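Local coordinates for protein Pre-mRNA-splicing factor SAD1 (Saccharomyces cerevisiae, PDB 4MSX) that promotes assembly of newly made U4 snRNA into the U4/U6 snRNP and is required for pre-mRNA splicing, as a catalytically inactive relative of ubiquitin-specific proteases, at residues P168-D173 with T178-F183; I441-D446 with W452-G457; V255-N260 with F274-S279. All coordinates share one frame; numbering follows the deposited sequence. Where two conformers were deposited one is given.

Contact 1 (P168-D173 with T178-F183); sequences PRQCFD and TYLNGF
Cys171 lies over one face of the Tyr179 ring: its CB stands 3.7 Å from the centroid of that ring, a CH-pi contact, while SG is oblique to the ring and passes on toward CB of Asn181. With CG wedged between its backbone N and carbonyl carbon (chi1 63°), Tyr179 turns its ring under the facing strand, and the backbone N of Asp173 lies at the ring edge. On the other side of this two-stranded antiparallel ribbon, Phe172 crosses Thr178 and takes OG1 over one ring face. Thr178 OG1 donates to Cys171 O at 3.0 Å. Tyr179 N donates to the same oxygen from the opposite face of its plane, so two bonds grip one carbonyl. The second backbone bond of this hydrogen-bonded pair, Cys171 N to Tyr179 O, is short at 2.7 Å. Beyond the last bridge Asn181 continues the ladder with backbone and side chain: its N donates to Arg169 O and its OD1 receives Arg169 N at 2.8 Å, nearly head-on (C=O...N 176°). Pro168, after a cis peptide bond, rests its CB against Leu180 CD1 (3.8 Å) and its CG against Phe183 CE1 (3.7 Å). The hairpin is seated on the chain following helix 222-234, where Trp235 O takes Asn181 ND2 and Ser236 O receives Tyr179 OH, while Pro168, Leu180 and Phe183 lean on the end of strand 438-446.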
loop_
_atom_site.group_PDB
_atom_site.type_symbol
_atom_site.label_atom_id
_atom_site.label_comp_id
_atom_site.label_asym_id
_atom_site.label_seq_id
_atom_site.Cartn_x
_atom_site.Cartn_y
_atom_site.Cartn_z
ATOM N N PRO A 168 13.541 7.819 -4.295
ATOM C CA PRO A 168 14.003 6.797 -3.345
ATOM C C PRO A 168 15.534 6.712 -3.359
ATOM O O PRO A 168 16.148 7.079 -4.361
ATOM C CB PRO A 168 13.416 5.493 -3.909
ATOM C CG PRO A 168 13.338 5.734 -5.444
ATOM C CD PRO A 168 13.063 7.245 -5.573
ATOM N N ARG A 169 16.138 6.215 -2.284
ATOM C CA ARG A 169 17.588 6.001 -2.240
ATOM C C ARG A 169 17.911 4.718 -1.489
ATOM O O ARG A 169 17.066 4.219 -0.724
ATOM C CB ARG A 169 18.274 7.192 -1.587
ATOM C CG ARG A 169 17.901 7.410 -0.132
ATOM C CD ARG A 169 19.096 8.062 0.623
ATOM N NE ARG A 169 18.792 8.354 2.033
ATOM C CZ ARG A 169 17.925 9.290 2.365
ATOM N NH1 ARG A 169 17.326 9.961 1.388
ATOM N NH2 ARG A 169 17.662 9.553 3.622
ATOM N N GLN A 170 19.110 4.175 -1.676
ATOM C CA GLN A 170 19.479 2.947 -0.965
ATOM C C GLN A 170 19.742 3.234 0.531
ATOM O O GLN A 170 20.427 4.180 0.894
ATOM C CB GLN A 170 20.675 2.231 -1.624
ATOM C CG GLN A 170 20.377 1.717 -3.054
ATOM C CD GLN A 170 19.528 0.420 -3.126
ATOM O OE1 GLN A 170 19.382 -0.329 -2.145
ATOM N NE2 GLN A 170 19.004 0.133 -4.326
ATOM N N CYS A 171 19.171 2.402 1.381
ATOM C CA CYS A 171 19.197 2.617 2.814
ATOM C C CYS A 171 19.640 1.332 3.455
ATOM O O CYS A 171 19.718 0.303 2.788
ATOM C CB CYS A 171 17.788 2.980 3.299
ATOM S SG CYS A 171 17.207 4.578 2.701
ATOM N N PHE A 172 19.878 1.363 4.769
ATOM C CA PHE A 172 20.324 0.166 5.507
ATOM C C PHE A 172 19.504 0.039 6.769
ATOM O O PHE A 172 19.272 1.045 7.439
ATOM C CB PHE A 172 21.824 0.276 5.866
ATOM C CG PHE A 172 22.707 0.245 4.658
ATOM C CD1 PHE A 172 23.092 -0.963 4.095
ATOM C CD2 PHE A 172 23.077 1.424 4.037
ATOM C CE1 PHE A 172 23.874 -0.994 2.930
ATOM C CE2 PHE A 172 23.854 1.408 2.876
ATOM C CZ PHE A 172 24.251 0.195 2.323
ATOM N N ASP A 173 19.031 -1.166 7.081
ATOM C CA ASP A 173 18.291 -1.326 8.315
ATOM C C ASP A 173 19.308 -1.635 9.442
ATOM O O ASP A 173 20.516 -1.603 9.210
ATOM C CB ASP A 173 17.166 -2.374 8.208
ATOM C CG ASP A 173 17.669 -3.816 8.097
ATOM O OD1 ASP A 173 18.891 -4.053 8.166
ATOM O OD2 ASP A 173 16.806 -4.736 7.953
ATOM N N THR A 178 20.372 -3.928 3.030
ATOM C CA THR A 178 20.112 -2.698 2.263
ATOM C C THR A 178 18.695 -2.776 1.677
ATOM O O THR A 178 18.181 -3.877 1.479
ATOM C CB THR A 178 21.173 -2.487 1.133
ATOM O OG1 THR A 178 21.015 -1.184 0.527
ATOM C CG2 THR A 178 21.037 -3.573 0.091
ATOM N N TYR A 179 18.060 -1.625 1.421
ATOM C CA TYR A 179 16.747 -1.631 0.779
ATOM C C TYR A 179 16.615 -0.289 0.113
ATOM O O TYR A 179 17.335 0.653 0.471
ATOM C CB TYR A 179 15.597 -1.845 1.777
ATOM C CG TYR A 179 15.451 -0.734 2.814
ATOM C CD1 TYR A 179 16.231 -0.725 3.968
ATOM C CD2 TYR A 179 14.515 0.305 2.641
ATOM C CE1 TYR A 179 16.073 0.280 4.938
ATOM C CE2 TYR A 179 14.366 1.315 3.587
ATOM C CZ TYR A 179 15.140 1.280 4.744
ATOM O OH TYR A 179 15.007 2.279 5.658
ATOM N N LEU A 180 15.737 -0.201 -0.891
ATOM C CA LEU A 180 15.448 1.067 -1.536
ATOM C C LEU A 180 14.199 1.620 -0.856
ATOM O O LEU A 180 13.158 0.944 -0.885
ATOM C CB LEU A 180 15.209 0.786 -3.062
ATOM C CG LEU A 180 14.935 1.957 -3.995
ATOM C CD1 LEU A 180 16.159 2.871 -4.047
ATOM C CD2 LEU A 180 14.576 1.453 -5.444
ATOM N N ASN A 181 14.248 2.817 -0.265
ATOM C CA ASN A 181 13.138 3.229 0.602
ATOM C C ASN A 181 11.884 3.456 -0.267
ATOM O O ASN A 181 12.002 3.879 -1.417
ATOM C CB ASN A 181 13.446 4.435 1.504
ATOM C CG ASN A 181 13.534 5.785 0.750
ATOM O OD1 ASN A 181 14.285 5.923 -0.217
ATOM N ND2 ASN A 181 12.744 6.755 1.173
ATOM N N GLY A 182 10.719 3.090 0.267
ATOM C CA GLY A 182 9.462 3.076 -0.497
ATOM C C GLY A 182 9.241 1.755 -1.216
ATOM O O GLY A 182 8.096 1.414 -1.521
ATOM N N PHE A 183 10.302 1.017 -1.498
ATOM C CA PHE A 183 10.186 -0.219 -2.296
ATOM C C PHE A 183 10.432 -1.444 -1.407
ATOM O O PHE A 183 11.377 -2.211 -1.626
ATOM C CB PHE A 183 11.185 -0.185 -3.480
ATOM C CG PHE A 183 10.833 0.845 -4.500
ATOM C CD1 PHE A 183 11.061 2.210 -4.243
ATOM C CD2 PHE A 183 10.254 0.471 -5.700
ATOM C CE1 PHE A 183 10.729 3.185 -5.155
ATOM C CE2 PHE A 183 9.919 1.398 -6.631
ATOM C CZ PHE A 183 10.158 2.806 -6.353
#

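Contact 2 (I441-D446 with W452-G457); sequences ITQLYD and WIEIDG
One face of the Trp452 indole is covered by Tyr445, whose CB sits 3.6 Å from the centroid of the six-membered ring and almost on its normal. With CG anti to the backbone N (chi1 -173°), the phenol is carried on across the pyrrole part, Tyr445 CD1 lying 3.3 Å from Trp452 NE1. The two ring planes are inclined at 47°, and the side chains cross at about a right angle. At the indole edge, near its plane, lies Gln443 O, 3.5 Å from Trp452 CZ3. Trp452 itself swings back over the neighbouring strand.

Gln443 and Glu454 form the second flat pair. They run side by side in the same direction, amide and carboxylate nearly coplanar at 13°, and Gln443 NE2 donates to the anti lone pair of Glu454 OE1 at 2.9 Å. Asn416 holds the other end of this amide, and Arg463 and Lys471 form salt bridges with the carboxylate, a setting that would probably keep Glu454 ionised.

These strands form an antiparallel beta hairpin inside the mixed sheet of the USP-like domain, with strand 409-421 beside one and strand 459-463 beside the other. Thr442 with Ile455 and Leu444 with Ile453 are its hydrogen-bonded pairs; the bond from Ile455 N to Thr442 O is the shortest, 2.7 Å and almost straight. On the face away from the indole, Leu444 CD1 meets Ile455 CD1 diagonally at 3.7 Å, and Leu200 of helix 189-203 packs onto Thr442, Leu444 and Ile455.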
loop_
_atom_site.group_PDB
_atom_site.type_symbol
_atom_site.label_atom_id
_atom_site.label_comp_id
_atom_site.label_asym_id
_atom_site.label_seq_id
_atom_site.Cartn_x
_atom_site.Cartn_y
_atom_site.Cartn_z
ATOM N N ILE A 441 1.413 -10.227 -6.242
ATOM C CA ILE A 441 2.720 -9.604 -6.054
ATOM C C ILE A 441 2.741 -8.291 -6.820
ATOM O O ILE A 441 1.931 -8.054 -7.717
ATOM C CB ILE A 441 3.855 -10.514 -6.505
ATOM C CG1 ILE A 441 3.776 -10.715 -8.010
ATOM C CG2 ILE A 441 3.786 -11.903 -5.765
ATOM C CD1 ILE A 441 4.903 -11.574 -8.551
ATOM N N THR A 442 3.636 -7.402 -6.406
ATOM C CA THR A 442 3.542 -6.005 -6.883
ATOM C C THR A 442 4.872 -5.627 -7.474
ATOM O O THR A 442 5.903 -5.819 -6.838
ATOM C CB THR A 442 3.204 -5.056 -5.700
ATOM O OG1 THR A 442 2.038 -5.566 -5.049
ATOM C CG2 THR A 442 2.939 -3.573 -6.163
ATOM N N GLN A 443 4.852 -5.083 -8.697
ATOM C CA GLN A 443 6.072 -4.599 -9.322
ATOM C C GLN A 443 5.968 -3.097 -9.430
ATOM O O GLN A 443 4.925 -2.580 -9.868
ATOM C CB GLN A 443 6.180 -5.175 -10.753
ATOM C CG GLN A 443 6.251 -6.694 -10.688
ATOM C CD GLN A 443 6.118 -7.379 -12.049
ATOM O OE1 GLN A 443 5.522 -6.831 -12.999
ATOM N NE2 GLN A 443 6.637 -8.617 -12.130
ATOM N N LEU A 444 7.030 -2.392 -9.049
ATOM C CA LEU A 444 6.956 -0.938 -9.012
ATOM C C LEU A 444 8.144 -0.327 -9.706
ATOM O O LEU A 444 9.264 -0.795 -9.537
ATOM C CB LEU A 444 7.030 -0.426 -7.536
ATOM C CG LEU A 444 5.851 -0.961 -6.683
ATOM C CD1 LEU A 444 6.047 -0.564 -5.189
ATOM C CD2 LEU A 444 4.533 -0.381 -7.194
ATOM N N TYR A 445 7.902 0.796 -10.360
ATOM C CA TYR A 445 8.953 1.416 -11.193
ATOM C C TYR A 445 9.597 2.546 -10.445
ATOM O O TYR A 445 8.900 3.395 -9.895
ATOM C CB TYR A 445 8.361 1.973 -12.487
ATOM C CG TYR A 445 9.475 2.474 -13.448
ATOM C CD1 TYR A 445 10.396 1.584 -13.992
ATOM C CD2 TYR A 445 9.583 3.811 -13.777
ATOM C CE1 TYR A 445 11.416 2.032 -14.878
ATOM C CE2 TYR A 445 10.601 4.268 -14.678
ATOM C CZ TYR A 445 11.492 3.353 -15.205
ATOM O OH TYR A 445 12.483 3.772 -16.046
ATOM N N ASP A 446 10.927 2.561 -10.431
ATOM C CA ASP A 446 11.672 3.691 -9.870
ATOM C C ASP A 446 12.299 4.522 -11.008
ATOM O O ASP A 446 13.209 4.050 -11.658
ATOM C CB ASP A 446 12.803 3.208 -8.968
ATOM C CG ASP A 446 13.787 4.364 -8.583
ATOM O OD1 ASP A 446 13.401 5.552 -8.589
ATOM O OD2 ASP A 446 14.948 4.046 -8.273
ATOM N N TRP A 452 12.767 -1.712 -12.315
ATOM C CA TRP A 452 11.539 -2.310 -11.799
ATOM C C TRP A 452 11.891 -3.157 -10.603
ATOM O O TRP A 452 12.781 -4.024 -10.663
ATOM C CB TRP A 452 10.860 -3.181 -12.874
ATOM C CG TRP A 452 10.068 -2.353 -13.837
ATOM C CD1 TRP A 452 10.490 -1.853 -15.065
ATOM C CD2 TRP A 452 8.736 -1.887 -13.651
ATOM N NE1 TRP A 452 9.488 -1.104 -15.630
ATOM C CE2 TRP A 452 8.388 -1.130 -14.800
ATOM C CE3 TRP A 452 7.781 -2.060 -12.627
ATOM C CZ2 TRP A 452 7.136 -0.527 -14.947
ATOM C CZ3 TRP A 452 6.532 -1.470 -12.775
ATOM C CH2 TRP A 452 6.215 -0.718 -13.935
ATOM N N ILE A 453 11.153 -2.973 -9.516
ATOM C CA ILE A 453 11.394 -3.790 -8.337
ATOM C C ILE A 453 10.134 -4.580 -8.077
ATOM O O ILE A 453 9.052 -3.984 -7.943
ATOM C CB ILE A 453 11.643 -2.901 -7.101
ATOM C CG1 ILE A 453 12.814 -1.940 -7.325
ATOM C CG2 ILE A 453 11.874 -3.765 -5.874
ATOM C CD1 ILE A 453 14.122 -2.624 -7.609
ATOM N N GLU A 454 10.276 -5.897 -7.971
ATOM C CA GLU A 454 9.149 -6.776 -7.695
ATOM C C GLU A 454 9.122 -7.129 -6.211
ATOM O O GLU A 454 10.072 -7.679 -5.674
ATOM C CB GLU A 454 9.271 -8.062 -8.509
ATOM C CG GLU A 454 8.232 -9.127 -8.151
ATOM C CD GLU A 454 8.391 -10.392 -9.037
ATOM O OE1 GLU A 454 8.175 -10.296 -10.258
ATOM O OE2 GLU A 454 8.762 -11.453 -8.502
ATOM N N ILE A 455 8.007 -6.855 -5.566
ATOM C CA ILE A 455 7.893 -7.102 -4.124
ATOM C C ILE A 455 6.960 -8.289 -3.945
ATOM O O ILE A 455 5.780 -8.209 -4.259
ATOM C CB ILE A 455 7.395 -5.852 -3.436
ATOM C CG1 ILE A 455 8.394 -4.733 -3.762
ATOM C CG2 ILE A 455 7.246 -6.107 -1.925
ATOM C CD1 ILE A 455 7.903 -3.331 -3.620
ATOM N N ASP A 456 7.504 -9.389 -3.451
ATOM C CA ASP A 456 6.715 -10.633 -3.252
ATOM C C ASP A 456 6.900 -11.025 -1.774
ATOM O O ASP A 456 7.957 -11.500 -1.376
ATOM C CB ASP A 456 7.226 -11.714 -4.240
ATOM C CG ASP A 456 6.563 -13.087 -4.039
ATOM O OD1 ASP A 456 5.661 -13.235 -3.168
ATOM O OD2 ASP A 456 6.945 -14.013 -4.795
ATOM N N GLY A 457 5.924 -10.739 -0.924
ATOM C CA GLY A 457 6.150 -10.950 0.523
ATOM C C GLY A 457 7.243 -10.000 0.986
ATOM O O GLY A 457 7.197 -8.813 0.657
#

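Contact 3 (V255-N260 with F274-S279); sequences VREGLN and FNKICS
Glu257 and Lys276 meet through a single salt bridge, the one place where these two segments touch. Followed outward from the backbone, Lys276 leaves its helix with CB directed at the facing segment and CG anti to the backbone N. A bend at chi2 (71°) turns the chain, which then runs extended to NZ. CE is the first of its atoms to come close to the glutamate, 3.1 Å from Glu257 OE1, and NZ closes the approach at 2.6 Å from the same oxygen. The ammonium does not lie in the carboxylate plane: it meets OE1 from above, 36° out of it, and the two side chains cross at about a right angle.

In the alpha-helical part of this USP-like domain, Glu257 lies near the C-terminal end of helix 247-256, while Lys276 projects from the last turns of helix 266-280. The bridge, a surface contact burying 88 Å² in all, joins the end of helix 247-256 to the side of helix 266-280, the next in the chain, and Phe223 of helix 222-234 packs against both side chains.

Glu257 is folded back as well; its second oxygen, OE2, has a weak hydrogen bond from Tyr252 OH, and Trp272 also touches the side chain. A glutamine here would probably leave the Lys276 ammonium without its opposite charge and its tip freer to swing, since OE1 of the glutamate is the sole atom within bonding distance of NZ across the two segments.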
loop_
_atom_site.group_PDB
_atom_site.type_symbol
_atom_site.label_atom_id
_atom_site.label_comp_id
_atom_site.label_asym_id
_atom_site.label_seq_id
_atom_site.Cartn_x
_atom_site.Cartn_y
_atom_site.Cartn_z
ATOM N N VAL A 255 -12.565 -5.033 11.750
ATOM C CA VAL A 255 -13.219 -4.978 13.100
ATOM C C VAL A 255 -13.962 -3.660 13.322
ATOM O O VAL A 255 -15.079 -3.631 13.839
ATOM C CB VAL A 255 -12.151 -5.226 14.191
ATOM C CG1 VAL A 255 -12.685 -4.914 15.637
ATOM C CG2 VAL A 255 -11.671 -6.647 14.100
ATOM N N ARG A 256 -13.403 -2.541 12.879
ATOM C CA ARG A 256 -14.017 -1.281 13.213
ATOM C C ARG A 256 -14.499 -0.464 12.016
ATOM O O ARG A 256 -15.290 0.459 12.188
ATOM C CB ARG A 256 -13.069 -0.499 14.169
ATOM C CG ARG A 256 -13.215 -1.002 15.633
ATOM C CD ARG A 256 -12.542 -0.133 16.696
ATOM N NE ARG A 256 -11.154 -0.542 16.936
ATOM C CZ ARG A 256 -10.174 0.277 17.310
ATOM N NH1 ARG A 256 -10.414 1.574 17.503
ATOM N NH2 ARG A 256 -8.943 -0.198 17.491
ATOM N N GLU A 257 -14.049 -0.786 10.787
ATOM C CA GLU A 257 -14.537 0.004 9.640
ATOM C C GLU A 257 -15.432 -0.820 8.679
ATOM O O GLU A 257 -15.726 -0.376 7.580
ATOM C CB GLU A 257 -13.368 0.602 8.857
ATOM C CG GLU A 257 -12.489 1.437 9.753
ATOM C CD GLU A 257 -13.125 2.801 10.170
ATOM O OE1 GLU A 257 -14.189 3.203 9.637
ATOM O OE2 GLU A 257 -12.523 3.489 11.018
ATOM N N GLY A 258 -15.825 -2.020 9.090
ATOM C CA GLY A 258 -16.802 -2.777 8.330
ATOM C C GLY A 258 -16.262 -3.353 7.020
ATOM O O GLY A 258 -17.054 -3.708 6.134
ATOM N N LEU A 259 -14.942 -3.528 6.907
ATOM C CA LEU A 259 -14.386 -4.193 5.705
ATOM C C LEU A 259 -14.748 -5.696 5.808
ATOM O O LEU A 259 -14.228 -6.421 6.681
ATOM C CB LEU A 259 -12.854 -4.092 5.638
ATOM C CG LEU A 259 -12.217 -4.844 4.443
ATOM C CD1 LEU A 259 -12.772 -4.273 3.083
ATOM C CD2 LEU A 259 -10.676 -4.739 4.522
ATOM N N ASN A 260 -15.634 -6.143 4.942
ATOM C CA ASN A 260 -16.119 -7.549 5.054
ATOM C C ASN A 260 -16.359 -8.226 3.692
ATOM O O ASN A 260 -17.159 -9.143 3.583
ATOM C CB ASN A 260 -17.416 -7.612 5.878
ATOM C CG ASN A 260 -18.537 -6.752 5.282
ATOM O OD1 ASN A 260 -18.423 -6.199 4.176
ATOM N ND2 ASN A 260 -19.636 -6.635 6.024
ATOM N N PHE A 274 -10.111 3.545 -1.683
ATOM C CA PHE A 274 -10.342 4.903 -2.267
ATOM C C PHE A 274 -11.658 5.513 -1.791
ATOM O O PHE A 274 -11.722 6.712 -1.458
ATOM C CB PHE A 274 -10.419 4.870 -3.788
ATOM C CG PHE A 274 -9.079 4.922 -4.459
ATOM C CD1 PHE A 274 -7.929 4.568 -3.786
ATOM C CD2 PHE A 274 -8.967 5.352 -5.766
ATOM C CE1 PHE A 274 -6.673 4.633 -4.415
ATOM C CE2 PHE A 274 -7.726 5.414 -6.403
ATOM C CZ PHE A 274 -6.590 5.053 -5.729
ATOM N N ASN A 275 -12.724 4.705 -1.736
ATOM C CA ASN A 275 -13.987 5.250 -1.279
ATOM C C ASN A 275 -13.934 5.619 0.204
ATOM O O ASN A 275 -14.560 6.598 0.640
ATOM C CB ASN A 275 -15.176 4.323 -1.603
ATOM C CG ASN A 275 -15.445 4.224 -3.147
ATOM O OD1 ASN A 275 -15.265 5.200 -3.906
ATOM N ND2 ASN A 275 -15.842 3.039 -3.604
ATOM N N LYS A 276 -13.200 4.849 0.996
ATOM C CA LYS A 276 -13.175 5.114 2.433
ATOM C C LYS A 276 -12.336 6.405 2.688
ATOM O O LYS A 276 -12.610 7.196 3.606
ATOM C CB LYS A 276 -12.592 3.930 3.183
ATOM C CG LYS A 276 -12.487 4.117 4.704
ATOM C CD LYS A 276 -13.893 4.079 5.282
ATOM C CE LYS A 276 -13.858 4.372 6.742
ATOM N NZ LYS A 276 -15.150 4.091 7.400
ATOM N N ILE A 277 -11.288 6.573 1.912
ATOM C CA ILE A 277 -10.437 7.780 2.026
ATOM C C ILE A 277 -11.289 9.001 1.697
ATOM O O ILE A 277 -11.290 9.997 2.459
ATOM C CB ILE A 277 -9.219 7.746 1.090
ATOM C CG1 ILE A 277 -8.237 6.690 1.578
ATOM C CG2 ILE A 277 -8.523 9.175 1.030
ATOM C CD1 ILE A 277 -7.176 6.322 0.547
ATOM N N CYS A 278 -12.044 8.909 0.616
ATOM C CA CYS A 278 -12.880 10.026 0.159
ATOM C C CYS A 278 -13.984 10.416 1.151
ATOM O O CYS A 278 -14.333 11.596 1.264
ATOM C CB CYS A 278 -13.507 9.715 -1.188
ATOM S SG CYS A 278 -12.307 9.788 -2.567
ATOM N N SER A 279 -14.541 9.436 1.861
ATOM C CA SER A 279 -15.613 9.721 2.790
ATOM C C SER A 279 -15.031 10.171 4.127
ATOM O O SER A 279 -15.753 10.653 5.023
ATOM C CB SER A 279 -16.482 8.454 2.947
ATOM O OG SER A 279 -15.780 7.532 3.751
#

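Contacts 1 and 2 adjoin, their centres 13 Å apart. Pro168 CG lies 3.2 Å from Asp446 OD1, and Phe183 CE2 packs 3.5 Å from Leu444 CB, so the small hairpin rests on the end of the larger one. Contact 3 stands apart in the helical part: its centre is 26 Å from that of contact 2 and 30 Å from that of contact 1, on the opposite side of the chain's centre from the latter, with nearest atoms about 12 Å and 15 Å away. Helix 189-203 touches both regions: Leu200 packs on contact 2, and Ile202 on Phe274 and Ile277 of the 274-279 segment. All three lie away from the zinc site of Cys94, Cys97, His113 and His119.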